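Local structure of triacylglycerol lipase (Clostridium botulinum, 5AH1) at residues Val125-Asp130 with Thr300-Thr305; Phe154-Tyr159 with Leu271-Leu276. The protein hydrolyses synthetic polyesters and probably triacylglycerols, as a zinc-binding lipase of the alpha/beta-hydrolase fold. All coordinates share one frame; numbering follows the deposited sequence. Where two conformers were deposited one is given.

Contact 1 of 2, residues Val125-Asp130 with Thr300-Thr305. With ZN (zinc ion), chain B.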
ATOM      1  N   VAL A 125       1.815   1.558  10.264  1.00  8.00           N
ATOM      2  CA  VAL A 125       0.443   1.669  10.749  1.00  8.62           C
ATOM      3  C   VAL A 125      -0.025   3.111  10.930  1.00  8.24           C
ATOM      4  O   VAL A 125      -1.048   3.363  11.554  1.00  8.92           O
ATOM      5  CB  VAL A 125       0.281   0.882  12.078  1.00  9.27           C
ATOM      6  CG1 VAL A 125       0.591  -0.608  11.879  1.00 10.10           C
ATOM      7  CG2 VAL A 125       1.160   1.451  13.195  1.00 10.43           C
ATOM      8  N   SER A 126       0.724   4.047  10.364  0.85  8.06           N
ATOM      9  CA  SER A 126       0.369   5.456  10.429  0.85  8.30           C
ATOM     10  C   SER A 126      -0.641   5.852   9.352  0.85  7.44           C
ATOM     11  O   SER A 126      -0.928   5.089   8.426  0.85  7.28           O
ATOM     12  CB  SER A 126       1.624   6.314  10.368  0.85  9.48           C
ATOM     13  OG  SER A 126       2.439   6.031  11.498  0.85  9.60           O
ATOM     14  N   SER A 127      -1.179   7.066   9.461  1.00  7.05           N
ATOM     15  CA  SER A 127      -2.137   7.551   8.483  1.00  6.86           C
ATOM     16  C   SER A 127      -1.478   7.771   7.120  1.00  6.85           C
ATOM     17  O   SER A 127      -0.267   7.876   6.998  1.00  7.08           O
ATOM     18  CB  SER A 127      -2.728   8.868   8.939  1.00  6.54           C
ATOM     19  OG  SER A 127      -1.716   9.858   8.965  1.00  6.61           O
ATOM     20  N   ASN A 128      -2.303   7.864   6.086  1.00  6.80           N
ATOM     21  CA  ASN A 128      -1.793   8.173   4.753  1.00  6.45           C
ATOM     22  C   ASN A 128      -1.145   9.558   4.696  1.00  6.04           C
ATOM     23  O   ASN A 128      -0.146   9.740   4.003  1.00  7.14           O
ATOM     24  CB  ASN A 128      -2.913   8.034   3.721  1.00  6.90           C
ATOM     25  CG  ASN A 128      -3.127   6.598   3.317  1.00  6.92           C
ATOM     26  OD1 ASN A 128      -2.182   5.943   2.859  1.00  7.47           O
ATOM     27  ND2 ASN A 128      -4.350   6.103   3.439  1.00  7.82           N
ATOM     28  N   TRP A 129      -1.698  10.535   5.401  1.00  6.38           N
ATOM     29  CA  TRP A 129      -1.040  11.837   5.477  1.00  6.23           C
ATOM     30  C   TRP A 129       0.368  11.681   6.057  1.00  6.80           C
ATOM     31  O   TRP A 129       1.366  12.158   5.490  1.00  6.66           O
ATOM     32  CB  TRP A 129      -1.846  12.783   6.352  1.00  7.42           C
ATOM     33  CG  TRP A 129      -1.190  14.125   6.582  1.00  6.59           C
ATOM     34  CD1 TRP A 129      -0.182  14.413   7.480  1.00  6.37           C
ATOM     35  CD2 TRP A 129      -1.495  15.368   5.920  1.00  6.55           C
ATOM     36  NE1 TRP A 129       0.143  15.741   7.408  1.00  6.62           N
ATOM     37  CE2 TRP A 129      -0.647  16.349   6.468  1.00  6.49           C
ATOM     38  CE3 TRP A 129      -2.399  15.745   4.906  1.00  7.32           C
ATOM     39  CZ2 TRP A 129      -0.708  17.687   6.078  1.00  7.09           C
ATOM     40  CZ3 TRP A 129      -2.444  17.061   4.521  1.00  8.16           C
ATOM     41  CH2 TRP A 129      -1.599  18.015   5.091  1.00  8.11           C
ATOM     42  N   ASP A 130       0.464  11.005   7.203  1.00  6.44           N
ATOM     43  CA  ASP A 130       1.757  10.881   7.863  1.00  6.60           C
ATOM     44  C   ASP A 130       2.729  10.121   6.952  1.00  6.90           C
ATOM     45  O   ASP A 130       3.887  10.503   6.806  1.00  7.31           O
ATOM     46  CB  ASP A 130       1.639  10.165   9.212  1.00  6.78           C
ATOM     47  CG  ASP A 130       0.908  10.989  10.302  1.00  6.85           C
ATOM     48  OD1 ASP A 130       0.380  12.100  10.028  1.00  7.77           O
ATOM     49  OD2 ASP A 130       0.884  10.502  11.460  1.00  8.27           O
ATOM     50  N   THR A 300      -8.224   8.497  17.640  1.00  8.26           N
ATOM     51  CA  THR A 300      -7.885   9.431  16.567  1.00  7.80           C
ATOM     52  C   THR A 300      -8.286   8.882  15.204  1.00  7.95           C
ATOM     53  O   THR A 300      -8.305   7.661  14.998  1.00  9.44           O
ATOM     54  CB  THR A 300      -6.367   9.758  16.545  1.00  9.58           C
ATOM     55  OG1 THR A 300      -6.105  10.768  15.566  1.00  8.72           O
ATOM     56  CG2 THR A 300      -5.502   8.527  16.219  1.00  9.71           C
ATOM     57  N   LYS A 301      -8.621   9.761  14.271  0.50  7.85           N
ATOM     58  CA  LYS A 301      -8.759   9.313  12.888  0.50  7.48           C
ATOM     59  C   LYS A 301      -7.426   9.379  12.141  0.50  6.74           C
ATOM     60  O   LYS A 301      -7.352   8.943  10.995  0.50  6.48           O
ATOM     61  CB  LYS A 301      -9.850  10.084  12.155  0.50  7.52           C
ATOM     62  CG  LYS A 301      -9.569  11.538  11.911  0.50  9.74           C
ATOM     63  CD  LYS A 301     -10.707  12.120  11.084  0.50 11.10           C
ATOM     64  CE  LYS A 301     -10.475  13.572  10.669  0.50 12.54           C
ATOM     65  NZ  LYS A 301     -11.666  14.097   9.922  0.50 13.46           N
ATOM     66  N   ASP A 302      -6.380   9.914  12.778  1.00  6.74           N
ATOM     67  CA  ASP A 302      -5.069  10.016  12.118  1.00  7.09           C
ATOM     68  C   ASP A 302      -4.217   8.759  12.291  1.00  6.32           C
ATOM     69  O   ASP A 302      -3.107   8.821  12.831  1.00  8.11           O
ATOM     70  CB  ASP A 302      -4.345  11.247  12.672  1.00  7.03           C
ATOM     71  CG  ASP A 302      -3.073  11.598  11.918  1.00  6.68           C
ATOM     72  OD1 ASP A 302      -3.045  11.486  10.666  1.00  6.73           O
ATOM     73  OD2 ASP A 302      -2.106  12.027  12.588  1.00  7.82           O
ATOM     74  N   ILE A 303      -4.739   7.621  11.840  1.00  6.53           N
ATOM     75  CA  ILE A 303      -4.080   6.325  12.028  1.00  7.33           C
ATOM     76  C   ILE A 303      -4.510   5.386  10.885  1.00  7.45           C
ATOM     77  O   ILE A 303      -5.547   5.609  10.275  1.00  8.11           O
ATOM     78  CB  ILE A 303      -4.415   5.786  13.454  1.00  9.52           C
ATOM     79  CG1 ILE A 303      -3.441   4.689  13.884  1.00 12.45           C
ATOM     80  CG2 ILE A 303      -5.872   5.377  13.539  1.00  9.97           C
ATOM     81  CD1 ILE A 303      -2.018   5.181  14.129  1.00 13.24           C
ATOM     82  N   ALA A 304      -3.721   4.356  10.591  1.00  7.00           N
ATOM     83  CA  ALA A 304      -3.999   3.556   9.401  1.00  7.48           C
ATOM     84  C   ALA A 304      -5.360   2.859   9.427  1.00  7.86           C
ATOM     85  O   ALA A 304      -6.012   2.746   8.400  1.00  8.36           O
ATOM     86  CB  ALA A 304      -2.901   2.520   9.169  1.00  7.87           C
ATOM     87  N   THR A 305      -5.769   2.364  10.585  1.00  8.17           N
ATOM     88  CA  THR A 305      -6.998   1.592  10.684  1.00  8.82           C
ATOM     89  C   THR A 305      -8.221   2.424  10.275  1.00  8.09           C
ATOM     90  O   THR A 305      -9.144   1.901   9.636  1.00  8.59           O
ATOM     91  CB  THR A 305      -7.129   0.963  12.098  1.00 10.43           C
ATOM     92  OG1 THR A 305      -6.733   1.909  13.089  1.00  9.79           O
ATOM     93  CG2 THR A 305      -6.210  -0.228  12.204  1.00 10.44           C
TER
HETATM   94 ZN    ZN B1455      -0.595  12.770  11.563  1.00  8.88          ZN
HETATM   95  O   HOH W   1      -0.499   8.271  12.159  1.00  8.71           O

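Contact 2 of 2, residues Phe154-Tyr159 with Leu271-Leu276. With ZN (zinc ion), chain B.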
ATOM      1  N   PHE A 154      -4.156  17.029  15.290  1.00  8.91           N
ATOM      2  CA  PHE A 154      -4.168  15.630  15.696  1.00  9.60           C
ATOM      3  C   PHE A 154      -3.359  15.355  16.967  1.00 10.14           C
ATOM      4  O   PHE A 154      -3.320  14.229  17.453  1.00 11.32           O
ATOM      5  CB  PHE A 154      -3.765  14.746  14.515  1.00  9.89           C
ATOM      6  CG  PHE A 154      -4.806  14.720  13.433  1.00 10.26           C
ATOM      7  CD1 PHE A 154      -6.049  14.170  13.657  1.00 10.64           C
ATOM      8  CD2 PHE A 154      -4.553  15.274  12.192  1.00 10.67           C
ATOM      9  CE1 PHE A 154      -7.011  14.158  12.663  1.00 11.03           C
ATOM     10  CE2 PHE A 154      -5.517  15.263  11.193  1.00 11.40           C
ATOM     11  CZ  PHE A 154      -6.749  14.704  11.432  1.00 11.72           C
ATOM     12  N   LYS A 155      -2.748  16.400  17.521  1.00  9.69           N
ATOM     13  CA  LYS A 155      -2.029  16.324  18.791  1.00 10.91           C
ATOM     14  C   LYS A 155      -0.869  15.346  18.751  1.00 10.46           C
ATOM     15  O   LYS A 155      -0.732  14.468  19.589  1.00 11.27           O
ATOM     16  CB  LYS A 155      -2.993  15.979  19.925  1.00 14.44           C
ATOM     17  CG  LYS A 155      -4.206  16.903  19.983  1.00 18.16           C
ATOM     18  CD  LYS A 155      -5.219  16.448  21.016  1.00 22.31           C
ATOM     19  CE  LYS A 155      -6.446  17.363  21.030  1.00 26.62           C
ATOM     20  NZ  LYS A 155      -7.158  17.427  19.710  1.00 29.54           N
ATOM     21  N   HIS A 156      -0.019  15.522  17.749  1.00  8.97           N
ATOM     22  CA  HIS A 156       1.235  14.786  17.663  1.00  8.76           C
ATOM     23  C   HIS A 156       2.375  15.702  17.242  1.00  8.13           C
ATOM     24  O   HIS A 156       2.178  16.882  16.994  1.00  9.00           O
ATOM     25  CB  HIS A 156       1.106  13.485  16.832  1.00  7.82           C
ATOM     26  CG  HIS A 156       1.009  13.630  15.329  1.00  8.13           C
ATOM     27  ND1 HIS A 156       2.012  14.142  14.535  1.00  8.10           N
ATOM     28  CD2 HIS A 156       0.055  13.180  14.472  1.00  7.16           C
ATOM     29  CE1 HIS A 156       1.658  14.043  13.263  1.00  6.86           C
ATOM     30  NE2 HIS A 156       0.482  13.446  13.194  1.00  7.38           N
ATOM     31  N   ASN A 157       3.586  15.169  17.196  1.00  7.58           N
ATOM     32  CA  ASN A 157       4.747  15.990  16.912  1.00  7.98           C
ATOM     33  C   ASN A 157       4.716  16.470  15.474  1.00  7.27           C
ATOM     34  O   ASN A 157       4.311  15.731  14.573  1.00  7.93           O
ATOM     35  CB  ASN A 157       6.034  15.184  17.087  1.00  8.16           C
ATOM     36  CG  ASN A 157       6.360  14.898  18.519  1.00  9.99           C
ATOM     37  OD1 ASN A 157       5.942  15.621  19.415  1.00 11.85           O
ATOM     38  ND2 ASN A 157       7.127  13.840  18.744  1.00 10.69           N
ATOM     39  N   ARG A 158       5.183  17.694  15.250  1.00  7.13           N
ATOM     40  CA  ARG A 158       5.370  18.195  13.889  1.00  6.94           C
ATOM     41  C   ARG A 158       6.519  17.498  13.175  1.00  6.50           C
ATOM     42  O   ARG A 158       6.414  17.214  11.982  1.00  7.47           O
ATOM     43  CB  ARG A 158       5.612  19.699  13.876  1.00  7.59           C
ATOM     44  CG  ARG A 158       5.873  20.253  12.486  1.00  7.60           C
ATOM     45  CD  ARG A 158       6.006  21.769  12.405  1.00  7.04           C
ATOM     46  NE  ARG A 158       6.461  22.151  11.075  1.00  6.94           N
ATOM     47  CZ  ARG A 158       6.853  23.374  10.733  1.00  7.07           C
ATOM     48  NH1 ARG A 158       6.796  24.398  11.551  1.00  8.16           N
ATOM     49  NH2 ARG A 158       7.349  23.571   9.537  1.00  7.10           N
ATOM     50  N   TYR A 159       7.615  17.236  13.889  1.00  7.05           N
ATOM     51  CA  TYR A 159       8.804  16.644  13.267  1.00  7.05           C
ATOM     52  C   TYR A 159       8.964  15.203  13.659  1.00  8.08           C
ATOM     53  O   TYR A 159       8.749  14.838  14.814  1.00  8.73           O
ATOM     54  CB  TYR A 159      10.064  17.440  13.618  1.00  7.39           C
ATOM     55  CG  TYR A 159       9.991  18.859  13.136  1.00  7.39           C
ATOM     56  CD1 TYR A 159      10.176  19.162  11.795  1.00  7.85           C
ATOM     57  CD2 TYR A 159       9.693  19.883  14.002  1.00  7.75           C
ATOM     58  CE1 TYR A 159      10.076  20.464  11.344  1.00  7.41           C
ATOM     59  CE2 TYR A 159       9.591  21.185  13.571  1.00  7.05           C
ATOM     60  CZ  TYR A 159       9.785  21.473  12.228  1.00  7.41           C
ATOM     61  OH  TYR A 159       9.700  22.765  11.737  1.00  7.90           O
ATOM     62  N   LEU A 271       6.271   4.846  15.264  1.00  8.60           N
ATOM     63  CA  LEU A 271       5.251   5.731  15.824  1.00  9.15           C
ATOM     64  C   LEU A 271       5.877   6.843  16.681  1.00  8.44           C
ATOM     65  O   LEU A 271       5.281   7.291  17.655  1.00  8.52           O
ATOM     66  CB  LEU A 271       4.225   4.900  16.614  1.00  9.50           C
ATOM     67  CG  LEU A 271       3.358   4.018  15.701  1.00 10.64           C
ATOM     68  CD1 LEU A 271       2.649   2.953  16.507  1.00 11.81           C
ATOM     69  CD2 LEU A 271       2.361   4.833  14.890  1.00 11.24           C
ATOM     70  N   ASP A 272       7.060   7.288  16.278  1.00  9.60           N
ATOM     71  CA  ASP A 272       7.796   8.353  16.950  1.00 10.56           C
ATOM     72  C   ASP A 272       6.927   9.585  17.210  1.00 10.22           C
ATOM     73  O   ASP A 272       7.026  10.212  18.267  1.00 10.91           O
ATOM     74  CB  ASP A 272       8.997   8.807  16.108  1.00 12.95           C
ATOM     75  CG  ASP A 272       9.952   7.687  15.749  1.00 13.97           C
ATOM     76  OD1 ASP A 272       9.512   6.557  15.461  1.00 14.02           O
ATOM     77  OD2 ASP A 272      11.167   7.969  15.729  1.00 15.41           O
ATOM     78  N   GLN A 273       6.094   9.940  16.236  1.00  9.49           N
ATOM     79  CA  GLN A 273       5.360  11.199  16.298  1.00  9.92           C
ATOM     80  C   GLN A 273       4.317  11.199  17.403  1.00  9.09           C
ATOM     81  O   GLN A 273       3.926  12.252  17.874  1.00  9.68           O
ATOM     82  CB  GLN A 273       4.746  11.572  14.937  1.00 10.94           C
ATOM     83  CG  GLN A 273       3.484  10.811  14.525  1.00 11.56           C
ATOM     84  CD  GLN A 273       3.771   9.462  13.913  1.00 13.06           C
ATOM     85  OE1 GLN A 273       4.659   8.726  14.351  1.00 15.63           O
ATOM     86  NE2 GLN A 273       3.013   9.124  12.882  1.00 12.17           N
ATOM     87  N   TRP A 274       3.885   9.995  17.779  1.00  8.84           N
ATOM     88  CA  TRP A 274       2.908   9.781  18.835  1.00  9.23           C
ATOM     89  C   TRP A 274       3.533   9.532  20.201  1.00  9.79           C
ATOM     90  O   TRP A 274       2.821   9.230  21.144  1.00 11.15           O
ATOM     91  CB  TRP A 274       2.013   8.589  18.479  1.00  8.96           C
ATOM     92  CG  TRP A 274       1.136   8.816  17.277  1.00  9.49           C
ATOM     93  CD1 TRP A 274       1.280   8.270  16.032  1.00  9.18           C
ATOM     94  CD2 TRP A 274      -0.020   9.655  17.211  1.00  8.72           C
ATOM     95  NE1 TRP A 274       0.288   8.711  15.193  1.00  9.10           N
ATOM     96  CE2 TRP A 274      -0.538   9.549  15.900  1.00  8.63           C
ATOM     97  CE3 TRP A 274      -0.684  10.465  18.139  1.00  9.53           C
ATOM     98  CZ2 TRP A 274      -1.663  10.241  15.492  1.00  8.97           C
ATOM     99  CZ3 TRP A 274      -1.807  11.143  17.733  1.00  9.54           C
ATOM    100  CH2 TRP A 274      -2.298  11.018  16.417  1.00  9.30           C
ATOM    101  N   GLY A 275       4.849   9.659  20.321  1.00  9.65           N
ATOM    102  CA  GLY A 275       5.516   9.381  21.580  1.00 10.70           C
ATOM    103  C   GLY A 275       5.547   7.897  21.878  1.00 10.39           C
ATOM    104  O   GLY A 275       5.637   7.509  23.044  1.00 11.06           O
ATOM    105  N   LEU A 276       5.518   7.073  20.829  1.00  9.57           N
ATOM    106  CA  LEU A 276       5.503   5.626  20.979  1.00  9.80           C
ATOM    107  C   LEU A 276       6.764   4.947  20.432  1.00 10.15           C
ATOM    108  O   LEU A 276       6.699   3.823  19.964  1.00 11.00           O
ATOM    109  CB  LEU A 276       4.229   5.043  20.339  1.00  9.90           C
ATOM    110  CG  LEU A 276       2.929   5.402  21.078  1.00 10.63           C
ATOM    111  CD1 LEU A 276       1.730   4.939  20.282  1.00 11.96           C
ATOM    112  CD2 LEU A 276       2.911   4.808  22.480  1.00 13.55           C
TER
HETATM  113 ZN    ZN B1455      -0.595  12.770  11.563  1.00  8.88          ZN

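Contact 1 of 2, residues Val125-Asp130 with Thr300-Thr305
D130 and D302 meet tip to tip at a zinc ion, their carboxylate planes turned 82° apart. D130 OD1 binds zinc at 1.9 Å and D302 OD2 binds zinc at 2.0 Å; H150 and H156 complete the site. CG of D302 is anti to its backbone N (chi1 -171°), and from there OD2 reaches the metal.

Among the hydrogen bonds, S127 OG donates to D302 OD1 over 2.7 Å, meeting that oxygen from above the carboxylate plane. S127 OG also accepts from D130 N at 3.0 Å, so S127 N-caps helix 128-140 while gripping a zinc ligand of the other segment. A second direct bond joins the backbones: A304 N to V125 O, 3.0 Å, at the start of helix 304-308. One water ties both sides together, accepting from S127 N and donating to D130 OD2 and D302 O. D130 OD2 also accepts from Q273 NE2.

The remaining contacts set methyl groups against carbonyl oxygens: I303 CD1 lies 3.3 Å from V125 O, and A304 CB sits beside S126 O, a buried oxygen with no partner in the model.

D130 OD2 and D302 OD1 are 4.1 Å apart, a closeness of like charges that the zinc would offset. S127 acts as a second-shell residue, its hydroxyl linking a helix start to a metal-bound carboxylate and probably limiting that group's rotation.

Contact 2 of 2, residues Phe154-Tyr159 with Leu271-Leu276
H156 packs against Q273 and W274, and its side chain can be followed outward from the backbone. H156 CB stands over one face of W274, 3.9 Å from the centroid of the six-membered ring and 16° off its normal; H156 CB also lies 3.2 Å from Q273 O. H156 CG is next to Q273 CG, which covers one face of the imidazole at 3.8 Å from its centroid, a CH-pi contact. H156 ND1 donates within its own segment to N157 O at 2.8 Å, nearly in the ring plane. H156 CD2 approaches the indole, 3.6 Å from W274 CZ2, and the edge of H156 points toward the face of W274, with planes at 64°. H156 CE1 lies against Q273 CG at 3.9 Å. At the tip, H156 NE2 binds the zinc ion at 2.1 Å.

The backbones are pinned by N157 N to Q273 O, 3.0 Å and almost straight at 175°. Q273 belongs to the short 3-10 turn 272-274.

Metal bond, ND1 hydrogen bond and ring contacts together restrain the imidazole's rotation. This is the arrangement of a zinc site of two histidines and two aspartates, H156 being joined by H150, D130 and D302.

Overall arrangement
The centres of contacts 1 and 2 lie 11 Å apart, on the same side of the chain's centre, and one zinc ion is common to both. Along the chain the order is 125-130, 154-159, 271-276, 300-305, which nests contact 2 inside the loop closed by contact 1. Contact 1 is the more buried, joining the starts of helices 128-140 and 304-308; contact 2 joins loops farther out. They touch directly, with D302 O 3.3 Å from W274 CZ2. Segment 125-130 follows edge strand 117-120 of the parallel sheet. With segments 170 residues apart in contact 1 and 112 in contact 2, the shared zinc ties together distant parts of the sequence.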